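Local coordinates for protein FAD-binding oxidoreductase (Gulosibacter chungangensis, PDB 7PBG) that oxidises 4-ethylphenol by dehydrogenation of the alkyl side chain, using a covalently bound FAD, at residues I277-T282 / N369-L374; E407-Q412 / A429-G434. All coordinates share one frame; numbering follows the deposited sequence.

Both contacts are buried, and both belong to one antiparallel sheet in which strands 277-280 and 426-433 are neighbours. Contact 1 sets helix 363-375 against one face of that sheet, on the side of the flavin pocket; contact 2 sets helix 406-422 against the opposite face, farther from the cofactor. The chemistry follows the place: contact 1 brings two arginines and an isoleucine together beside FAD-binding residues, with acids outside the contact paired to both guanidinium groups, while contact 2 is a phenylalanine packed on a helix backbone and an alanine methyl. Between them the strands are joined directly, Val-278 O lying 2.7 Å from Phe-431 N, a probable hydrogen bond.

Contact 1 of 2, residues I277-T282 / N369-L374; sequences IVRNVT and NARHEL
Ile-277 lays its CD1 methyl over one face of the Arg-371 guanidinium, 3.5 Å from NE and 3.6 Å from CZ. The opposite face is covered by CD1 of Leu-374, one helical turn farther on, which sits 3.5 Å above the plane near its centre. The group is therefore clamped between two methyls. Bends at chi2 (-46°) and chi3 (-57°) fold the Arg-371 chain back to reach this slot. Arg-279 comes in beside it, NH2 to NH2 of Arg-371 at 3.3 Å, with the two guanidinium planes turned 60° apart. Two donors meet there, so neither bonds the other; the charges are answered elsewhere, Arg-371 NH2 by a salt bridge to Glu-152 and Arg-279 NH1 by one to Asp-284. Glu-152 contacts FAD, which makes Arg-371 a second-shell partner of the cofactor site. A leucine at Arg-371 would probably deprive the Glu-152 carboxylate of this salt bridge, and leave the Ile-277 and Leu-374 methyls without the flat group between them. Gln-430 receives a hydrogen bond from Arg-279 NE. Strand 277-280 runs antiparallel between strands 318-326 and 426-433, and helix 363-375 approaches this face of the sheet with Arg-371 also touching Tyr-321.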
ATOM      1  N   ILE A 277     -17.023  14.274   0.067  1.00 19.36           N
ATOM      2  CA  ILE A 277     -18.166  13.478   0.578  1.00 19.57           C
ATOM      3  C   ILE A 277     -19.448  13.984  -0.089  1.00 18.80           C
ATOM      4  O   ILE A 277     -19.566  15.159  -0.428  1.00 17.00           O
ATOM      5  CB  ILE A 277     -18.236  13.516   2.116  1.00 19.84           C
ATOM      6  CG1 ILE A 277     -18.419  14.925   2.655  1.00 20.93           C
ATOM      7  CG2 ILE A 277     -16.989  12.866   2.710  1.00 20.11           C
ATOM      8  CD1 ILE A 277     -18.729  15.000   4.151  1.00 23.10           C
ATOM      9  N   VAL A 278     -20.412  13.109  -0.179  1.00 17.18           N
ATOM     10  CA  VAL A 278     -21.748  13.452  -0.723  1.00 16.79           C
ATOM     11  C   VAL A 278     -22.740  12.935   0.298  1.00 19.89           C
ATOM     12  O   VAL A 278     -22.898  11.683   0.380  1.00 21.64           O
ATOM     13  CB  VAL A 278     -22.004  12.853  -2.118  1.00 19.38           C
ATOM     14  CG1 VAL A 278     -23.305  13.417  -2.670  1.00 20.84           C
ATOM     15  CG2 VAL A 278     -20.844  13.103  -3.073  1.00 20.90           C
ATOM     16  N   ARG A 279     -23.277  13.807   1.147  1.00 18.65           N
ATOM     17  CA  ARG A 279     -24.201  13.288   2.185  1.00 20.21           C
ATOM     18  C   ARG A 279     -25.627  13.717   1.902  1.00 17.56           C
ATOM     19  O   ARG A 279     -25.889  14.773   1.278  1.00 17.88           O
ATOM     20  CB  ARG A 279     -23.786  13.686   3.594  1.00 24.25           C
ATOM     21  CG  ARG A 279     -23.501  15.138   3.808  1.00 29.47           C
ATOM     22  CD  ARG A 279     -23.227  15.282   5.309  1.00 32.13           C
ATOM     23  NE  ARG A 279     -22.238  14.417   5.955  1.00 28.93           N
ATOM     24  CZ  ARG A 279     -21.839  14.585   7.234  1.00 34.03           C
ATOM     25  NH1 ARG A 279     -22.382  15.532   7.995  1.00 29.00           N
ATOM     26  NH2 ARG A 279     -20.932  13.782   7.766  1.00 33.42           N
ATOM     27  N   ASN A 280     -26.540  12.937   2.452  1.00 19.13           N
ATOM     28  CA  ASN A 280     -27.970  13.296   2.376  1.00 18.81           C
ATOM     29  C   ASN A 280     -28.300  14.314   3.465  1.00 19.32           C
ATOM     30  O   ASN A 280     -27.546  14.472   4.440  1.00 18.98           O
ATOM     31  CB  ASN A 280     -28.867  12.080   2.380  1.00 18.76           C
ATOM     32  CG  ASN A 280     -28.946  11.297   3.668  1.00 20.39           C
ATOM     33  OD1 ASN A 280     -28.107  11.413   4.558  1.00 19.76           O
ATOM     34  ND2 ASN A 280     -29.954  10.448   3.736  1.00 21.48           N
ATOM     35  N   VAL A 281     -29.459  14.953   3.310  1.00 19.09           N
ATOM     36  CA  VAL A 281     -29.871  16.021   4.269  1.00 18.93           C
ATOM     37  C   VAL A 281     -29.998  15.427   5.667  1.00 18.05           C
ATOM     38  O   VAL A 281     -29.617  16.112   6.684  1.00 18.70           O
ATOM     39  CB  VAL A 281     -31.143  16.752   3.814  1.00 19.88           C
ATOM     40  CG1 VAL A 281     -32.361  15.875   3.747  1.00 21.64           C
ATOM     41  CG2 VAL A 281     -31.395  17.948   4.721  1.00 21.37           C
ATOM     42  N   THR A 282     -30.435  14.192   5.803  1.00 17.18           N
ATOM     43  CA  THR A 282     -30.625  13.643   7.161  1.00 18.90           C
ATOM     44  C   THR A 282     -29.293  13.617   7.916  1.00 19.44           C
ATOM     45  O   THR A 282     -29.286  13.911   9.154  1.00 18.37           O
ATOM     46  CB  THR A 282     -31.235  12.243   7.098  1.00 20.67           C
ATOM     47  OG1 THR A 282     -32.388  12.349   6.264  1.00 20.95           O
ATOM     48  CG2 THR A 282     -31.653  11.750   8.464  1.00 19.36           C
ATOM     49  N   ASN A 369     -18.199  24.465   8.451  1.00 19.12           N
ATOM     50  CA  ASN A 369     -17.041  24.687   9.315  1.00 18.59           C
ATOM     51  C   ASN A 369     -16.516  23.357   9.882  1.00 18.87           C
ATOM     52  O   ASN A 369     -15.323  23.194   9.917  1.00 20.15           O
ATOM     53  CB  ASN A 369     -17.363  25.679  10.426  1.00 19.32           C
ATOM     54  CG  ASN A 369     -16.136  25.968  11.275  1.00 21.45           C
ATOM     55  OD1 ASN A 369     -15.168  26.564  10.794  1.00 22.00           O
ATOM     56  ND2 ASN A 369     -16.103  25.420  12.479  1.00 23.46           N
ATOM     57  N   ALA A 370     -17.398  22.441  10.274  1.00 18.08           N
ATOM     58  CA  ALA A 370     -17.016  21.143  10.830  1.00 19.77           C
ATOM     59  C   ALA A 370     -16.215  20.359   9.774  1.00 18.23           C
ATOM     60  O   ALA A 370     -15.167  19.733  10.114  1.00 18.80           O
ATOM     61  CB  ALA A 370     -18.258  20.420  11.271  1.00 17.62           C
ATOM     62  N   ARG A 371     -16.647  20.398   8.516  1.00 19.52           N
ATOM     63  CA  ARG A 371     -15.925  19.671   7.454  1.00 19.24           C
ATOM     64  C   ARG A 371     -14.622  20.375   7.123  1.00 21.05           C
ATOM     65  O   ARG A 371     -13.611  19.686   6.853  1.00 18.81           O
ATOM     66  CB  ARG A 371     -16.795  19.507   6.209  1.00 20.67           C
ATOM     67  CG  ARG A 371     -18.119  18.802   6.466  1.00 20.73           C
ATOM     68  CD  ARG A 371     -18.032  17.561   7.304  1.00 21.29           C
ATOM     69  NE  ARG A 371     -17.136  16.522   6.812  1.00 19.96           N
ATOM     70  CZ  ARG A 371     -17.083  15.286   7.304  1.00 22.27           C
ATOM     71  NH1 ARG A 371     -16.309  14.371   6.743  1.00 24.84           N
ATOM     72  NH2 ARG A 371     -17.868  14.963   8.321  1.00 26.75           N
ATOM     73  N   HIS A 372     -14.651  21.704   7.048  1.00 18.19           N
ATOM     74  CA  HIS A 372     -13.439  22.487   6.793  1.00 20.29           C
ATOM     75  C   HIS A 372     -12.383  22.102   7.830  1.00 21.45           C
ATOM     76  O   HIS A 372     -11.213  21.979   7.479  1.00 21.39           O
ATOM     77  CB  HIS A 372     -13.785  23.957   6.825  1.00 20.12           C
ATOM     78  CG  HIS A 372     -12.587  24.827   6.661  1.00 22.16           C
ATOM     79  ND1 HIS A 372     -11.875  24.843   5.509  1.00 18.20           N
ATOM     80  CD2 HIS A 372     -12.009  25.712   7.505  1.00 21.80           C
ATOM     81  CE1 HIS A 372     -10.904  25.725   5.625  1.00 23.01           C
ATOM     82  NE2 HIS A 372     -10.959  26.277   6.851  1.00 22.94           N
ATOM     83  N   GLU A 373     -12.779  21.964   9.088  1.00 19.85           N
ATOM     84  CA  GLU A 373     -11.854  21.559  10.154  1.00 20.16           C
ATOM     85  C   GLU A 373     -11.258  20.184   9.817  1.00 19.44           C
ATOM     86  O   GLU A 373      -9.991  20.060   9.742  1.00 17.73           O
ATOM     87  CB  GLU A 373     -12.556  21.597  11.495  1.00 19.28           C
ATOM     88  CG  GLU A 373     -12.585  22.977  12.098  1.00 22.67           C
ATOM     89  CD  GLU A 373     -13.253  23.037  13.452  1.00 27.36           C
ATOM     90  OE1 GLU A 373     -13.860  22.013  13.871  1.00 25.76           O
ATOM     91  OE2 GLU A 373     -13.252  24.145  14.048  1.00 29.66           O
ATOM     92  N   LEU A 374     -12.117  19.191   9.579  1.00 18.91           N
ATOM     93  CA  LEU A 374     -11.585  17.823   9.339  1.00 20.07           C
ATOM     94  C   LEU A 374     -10.653  17.864   8.131  1.00 18.73           C
ATOM     95  O   LEU A 374      -9.618  17.179   8.157  1.00 18.39           O
ATOM     96  CB  LEU A 374     -12.715  16.821   9.099  1.00 17.95           C
ATOM     97  CG  LEU A 374     -13.643  16.609  10.283  1.00 21.39           C
ATOM     98  CD1 LEU A 374     -14.690  15.603   9.945  1.00 20.54           C
ATOM     99  CD2 LEU A 374     -12.913  16.187  11.554  1.00 19.79           C
TER

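Contact 2 of 2, residues E407-Q412 / A429-G434; sequences EDAAKQ and AQFIIG
Phe-431 and Ala-409 join the helix and second strand of a split beta-alpha-beta unit: strand 393-402 leads into helix 406-422 and on to strand 426-433, with the antiparallel strand 438-447 lying between the two parallel ones. Phe-431 projects from strand 426-433 toward the helix, and its CA lies 7.7 Å from that of Ala-409. With CG anti to the carbonyl carbon (chi1 -72°) and chi2 at -94°, the ring stands out from the strand and carries its CD1-CE1-CZ side to the helix. There CE1 is 3.9 Å from the Ala-409 CB methyl, and CZ is 3.5 Å from the Ala-409 carbonyl O, which approaches the ring obliquely. Gln-412, three residues on, adds its CB at the ring edge, 4.4 Å from CE1. The small methyl of Ala-409 permits the ring to come right up to the helix backbone. Around these residues, His-440 stacks on the Phe-431 ring, and helix 255-266 contributes Leu-255 against Phe-431 and Met-259 against Ala-409. Gln-412 meets the ring through CB, while its OE1 is hydrogen-bonded to ND1 of His-440. The buried amide oxygen is thus satisfied outside the contact. Between the two segments there is no hydrogen bond, so the contact rests mainly on van der Waals fit; the Ala-409 O near the ring's CZ probably adds a weak electrostatic attraction to the aromatic C-H groups.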
ATOM      1  N   GLU A 407     -25.981   5.893 -11.679  1.00 25.20           N
ATOM      2  CA  GLU A 407     -27.223   5.113 -11.761  1.00 26.47           C
ATOM      3  C   GLU A 407     -27.197   4.113 -10.603  1.00 24.73           C
ATOM      4  O   GLU A 407     -28.232   3.985  -9.893  1.00 25.23           O
ATOM      5  CB  GLU A 407     -27.321   4.488 -13.154  1.00 29.15           C
ATOM      6  CG  GLU A 407     -28.441   3.486 -13.283  1.00 33.36           C
ATOM      7  CD  GLU A 407     -28.360   2.656 -14.550  1.00 39.74           C
ATOM      8  OE1 GLU A 407     -27.782   3.146 -15.529  1.00 38.09           O
ATOM      9  OE2 GLU A 407     -28.842   1.498 -14.537  1.00 44.01           O
ATOM     10  N   ASP A 408     -26.054   3.465 -10.352  1.00 21.35           N
ATOM     11  CA  ASP A 408     -26.006   2.419  -9.300  1.00 22.57           C
ATOM     12  C   ASP A 408     -26.079   3.109  -7.916  1.00 24.55           C
ATOM     13  O   ASP A 408     -26.712   2.539  -7.011  1.00 24.64           O
ATOM     14  CB  ASP A 408     -24.756   1.542  -9.364  1.00 24.23           C
ATOM     15  CG  ASP A 408     -24.632   0.750 -10.668  1.00 27.79           C
ATOM     16  OD1 ASP A 408     -23.484   0.307 -10.958  1.00 27.56           O
ATOM     17  OD2 ASP A 408     -25.676   0.615 -11.383  1.00 28.21           O
ATOM     18  N   ALA A 409     -25.470   4.276  -7.743  1.00 24.22           N
ATOM     19  CA  ALA A 409     -25.516   5.007  -6.459  1.00 23.33           C
ATOM     20  C   ALA A 409     -26.983   5.255  -6.128  1.00 24.54           C
ATOM     21  O   ALA A 409     -27.385   4.945  -5.012  1.00 23.32           O
ATOM     22  CB  ALA A 409     -24.730   6.294  -6.509  1.00 22.56           C
ATOM     23  N   ALA A 410     -27.754   5.806  -7.082  1.00 23.00           N
ATOM     24  CA  ALA A 410     -29.178   6.151  -6.863  1.00 24.23           C
ATOM     25  C   ALA A 410     -29.972   4.895  -6.547  1.00 24.95           C
ATOM     26  O   ALA A 410     -30.855   4.972  -5.718  1.00 24.18           O
ATOM     27  CB  ALA A 410     -29.739   6.887  -8.046  1.00 23.35           C
ATOM     28  N   LYS A 411     -29.661   3.772  -7.178  1.00 22.97           N
ATOM     29  CA  LYS A 411     -30.421   2.529  -6.911  1.00 25.17           C
ATOM     30  C   LYS A 411     -30.103   2.065  -5.499  1.00 24.68           C
ATOM     31  O   LYS A 411     -31.052   1.692  -4.765  1.00 23.59           O
ATOM     32  CB  LYS A 411     -30.157   1.405  -7.919  1.00 26.03           C
ATOM     33  N   GLN A 412     -28.830   2.059  -5.107  1.00 25.79           N
ATOM     34  CA  GLN A 412     -28.435   1.736  -3.725  1.00 26.83           C
ATOM     35  C   GLN A 412     -29.176   2.646  -2.752  1.00 24.29           C
ATOM     36  O   GLN A 412     -29.730   2.136  -1.766  1.00 23.13           O
ATOM     37  CB  GLN A 412     -26.941   1.917  -3.522  1.00 24.59           C
ATOM     38  CG  GLN A 412     -26.151   0.768  -4.081  1.00 26.11           C
ATOM     39  CD  GLN A 412     -24.867   0.629  -3.305  1.00 27.70           C
ATOM     40  OE1 GLN A 412     -24.855   0.119  -2.173  1.00 30.22           O
ATOM     41  NE2 GLN A 412     -23.799   1.108  -3.904  1.00 28.02           N
ATOM     42  N   ALA A 429     -26.811   8.830   4.971  1.00 19.31           N
ATOM     43  CA  ALA A 429     -26.158   8.270   3.776  1.00 19.77           C
ATOM     44  C   ALA A 429     -24.996   9.160   3.404  1.00 22.48           C
ATOM     45  O   ALA A 429     -25.144  10.409   3.415  1.00 21.19           O
ATOM     46  CB  ALA A 429     -27.134   8.125   2.639  1.00 21.02           C
ATOM     47  N   GLN A 430     -23.866   8.545   3.092  1.00 21.39           N
ATOM     48  CA  GLN A 430     -22.785   9.283   2.425  1.00 25.66           C
ATOM     49  C   GLN A 430     -22.349   8.439   1.226  1.00 23.44           C
ATOM     50  O   GLN A 430     -22.294   7.210   1.326  1.00 29.18           O
ATOM     51  CB  GLN A 430     -21.758   9.591   3.499  1.00 27.20           C
ATOM     52  CG  GLN A 430     -20.581  10.435   3.050  1.00 31.32           C
ATOM     53  CD  GLN A 430     -20.009  11.070   4.288  1.00 34.49           C
ATOM     54  OE1 GLN A 430     -20.577  12.016   4.851  1.00 44.29           O
ATOM     55  NE2 GLN A 430     -18.949  10.483   4.794  1.00 35.73           N
ATOM     56  N   PHE A 431     -22.020   9.094   0.140  1.00 22.08           N
ATOM     57  CA  PHE A 431     -21.364   8.415  -0.998  1.00 22.37           C
ATOM     58  C   PHE A 431     -20.045   9.122  -1.223  1.00 22.89           C
ATOM     59  O   PHE A 431     -19.970  10.328  -1.091  1.00 23.38           O
ATOM     60  CB  PHE A 431     -22.206   8.452  -2.261  1.00 23.89           C
ATOM     61  CG  PHE A 431     -23.421   7.571  -2.249  1.00 24.92           C
ATOM     62  CD1 PHE A 431     -23.379   6.281  -2.773  1.00 23.17           C
ATOM     63  CD2 PHE A 431     -24.567   8.013  -1.635  1.00 22.58           C
ATOM     64  CE1 PHE A 431     -24.508   5.482  -2.725  1.00 26.57           C
ATOM     65  CE2 PHE A 431     -25.689   7.204  -1.580  1.00 27.40           C
ATOM     66  CZ  PHE A 431     -25.662   5.950  -2.146  1.00 27.99           C
ATOM     67  N   ILE A 432     -19.005   8.346  -1.496  1.00 24.31           N
ATOM     68  CA  ILE A 432     -17.642   8.902  -1.746  1.00 21.95           C
ATOM     69  C   ILE A 432     -17.085   8.136  -2.947  1.00 23.22           C
ATOM     70  O   ILE A 432     -17.117   6.874  -2.916  1.00 25.36           O
ATOM     71  CB  ILE A 432     -16.747   8.745  -0.504  1.00 26.15           C
ATOM     72  CG1 ILE A 432     -17.288   9.454   0.737  1.00 30.19           C
ATOM     73  CG2 ILE A 432     -15.324   9.184  -0.830  1.00 25.98           C
ATOM     74  CD1 ILE A 432     -16.631   8.988   2.014  1.00 32.47           C
ATOM     75  N   ILE A 433     -16.570   8.864  -3.931  1.00 23.02           N
ATOM     76  CA  ILE A 433     -15.541   8.301  -4.852  1.00 23.33           C
ATOM     77  C   ILE A 433     -14.152   8.588  -4.230  1.00 23.93           C
ATOM     78  O   ILE A 433     -13.785   9.738  -4.121  1.00 25.10           O
ATOM     79  CB  ILE A 433     -15.741   8.865  -6.263  1.00 22.84           C
ATOM     80  CG1 ILE A 433     -17.077   8.374  -6.834  1.00 27.67           C
ATOM     81  CG2 ILE A 433     -14.584   8.447  -7.163  1.00 23.94           C
ATOM     82  CD1 ILE A 433     -17.537   9.169  -8.005  1.00 28.85           C
ATOM     83  N   GLY A 434     -13.436   7.548  -3.792  1.00 21.30           N
ATOM     84  CA  GLY A 434     -12.102   7.682  -3.194  1.00 21.19           C
ATOM     85  C   GLY A 434     -11.128   8.159  -4.217  1.00 20.87           C
ATOM     86  O   GLY A 434     -10.608   9.242  -4.081  1.00 23.04           O
TER